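Local coordinates for protein immunomodulatory active chitinase (PDB 6G9C) that probably hydrolyses chitin as a secreted family 18 glycosyl hydrolase of a parasitic whipworm and has immunomodulatory activity, at residues S193-P196 against K197-D200. Sequence-based numbering, arbitrary orientation.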
loop_
_atom_site.group_PDB
_atom_site.type_symbol
_atom_site.label_atom_id
_atom_site.label_comp_id
_atom_site.label_asym_id
_atom_site.label_seq_id
_atom_site.Cartn_x
_atom_site.Cartn_y
_atom_site.Cartn_z
ATOM N N SER A 193 -11.740 -28.811 6.940
ATOM C CA SER A 193 -12.366 -29.522 8.045
ATOM C C SER A 193 -11.330 -30.281 8.867
ATOM O O SER A 193 -10.352 -30.815 8.337
ATOM C CB SER A 193 -13.416 -30.509 7.521
ATOM O OG SER A 193 -13.915 -31.334 8.569
ATOM N N ALA A 194 -11.572 -30.349 10.177
ATOM C CA ALA A 194 -10.786 -31.192 11.071
ATOM C C ALA A 194 -11.467 -32.525 11.383
ATOM O O ALA A 194 -10.941 -33.301 12.183
ATOM C CB ALA A 194 -10.485 -30.447 12.381
ATOM N N ASN A 195 -12.623 -32.802 10.775
ATOM C CA ASN A 195 -13.354 -34.046 11.010
ATOM C C ASN A 195 -12.842 -35.095 10.028
ATOM O O ASN A 195 -13.030 -34.930 8.815
ATOM C CB ASN A 195 -14.857 -33.820 10.835
ATOM C CG ASN A 195 -15.704 -35.081 11.085
ATOM O OD1 ASN A 195 -15.301 -36.209 10.787
ATOM N ND2 ASN A 195 -16.909 -34.873 11.600
ATOM N N PRO A 196 -12.194 -36.167 10.493
ATOM C CA PRO A 196 -11.590 -37.135 9.560
ATOM C C PRO A 196 -12.561 -37.742 8.556
ATOM O O PRO A 196 -12.149 -38.049 7.430
ATOM C CB PRO A 196 -11.021 -38.205 10.503
ATOM C CG PRO A 196 -10.748 -37.468 11.775
ATOM C CD PRO A 196 -11.846 -36.449 11.899
ATOM N N LYS A 197 -13.830 -37.949 8.932
ATOM C CA LYS A 197 -14.815 -38.447 7.977
ATOM C C LYS A 197 -15.081 -37.423 6.884
ATOM O O LYS A 197 -15.226 -37.780 5.708
ATOM C CB LYS A 197 -16.119 -38.796 8.691
ATOM C CG LYS A 197 -15.967 -39.712 9.886
ATOM C CD LYS A 197 -16.074 -41.173 9.483
ATOM C CE LYS A 197 -16.841 -41.976 10.531
ATOM N NZ LYS A 197 -16.205 -41.930 11.884
ATOM N N THR A 198 -15.166 -36.147 7.263
ATOM C CA THR A 198 -15.353 -35.079 6.287
ATOM C C THR A 198 -14.139 -34.952 5.377
ATOM O O THR A 198 -14.283 -34.760 4.163
ATOM C CB THR A 198 -15.632 -33.761 7.013
ATOM O OG1 THR A 198 -16.791 -33.924 7.840
ATOM C CG2 THR A 198 -15.873 -32.629 6.026
ATOM N N VAL A 199 -12.935 -35.070 5.948
ATOM C CA VAL A 199 -11.712 -35.025 5.146
ATOM C C VAL A 199 -11.714 -36.154 4.125
ATOM O O VAL A 199 -11.422 -35.949 2.942
ATOM C CB VAL A 199 -10.469 -35.097 6.056
ATOM C CG1 VAL A 199 -9.197 -35.187 5.225
ATOM C CG2 VAL A 199 -10.415 -33.920 6.996
ATOM N N ASP A 200 -12.068 -37.360 4.573
ATOM C CA ASP A 200 -12.132 -38.518 3.687
ATOM C C ASP A 200 -13.081 -38.279 2.520
ATOM O O ASP A 200 -12.768 -38.606 1.368
ATOM C CB ASP A 200 -12.578 -39.747 4.478
ATOM C CG ASP A 200 -11.418 -40.542 5.018
ATOM O OD1 ASP A 200 -10.273 -40.051 4.932
ATOM O OD2 ASP A 200 -11.650 -41.666 5.512
#
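The backbone passes from N195 directly into helix 196-202, whose first bonds run from V199 N to N195 O and from D200 N to P196 O, both at 2.9 Å. N195 is the N-cap. Its side chain, with CG anti to the backbone N (chi1 -179°), folds forward until OD1 meets K197 N at 2.9 Å. This capping bond is bent, 133° at the hydrogen, with the donor tilted somewhat out of the amide's carbonyl plane. Asparagine suits the place because its short side chain carries a carbonyl oxygen to an amide of the first turn, which has no earlier helical carbonyl to meet. P196 follows in the first turn, where its lack of an N-H costs nothing and its ring restrains phi.

Before the cap, S193 forms an ST turn: OG accepts from N195 N at 2.9 Å, and this bond is straighter, 162° at the hydrogen. The same oxygen lies 3.4 Å from T198 CB, while T198 CG2 packs against S193 CB. T198, branched at CB, thus covers S193 with its methyl and sets OG1 against CB and CG of N195, the two side chains crossing at about a right angle. V199 brings CG2 to 3.4 Å from S193 O, an oxygen that also accepts from W258 NE1; Y257 and W258 of helix 251-261 pack on V199. D200 reaches that helix too, its OD1 hydrogen-bonded to Y257 OH and in a salt bridge with K261.

The contact therefore joins the end of barrel strand 187-193 to the helix after it in the TIM-barrel fold, with the serine and asparagine side chains accepting from the backbone amides of N195 and K197 in turn where the chain changes course.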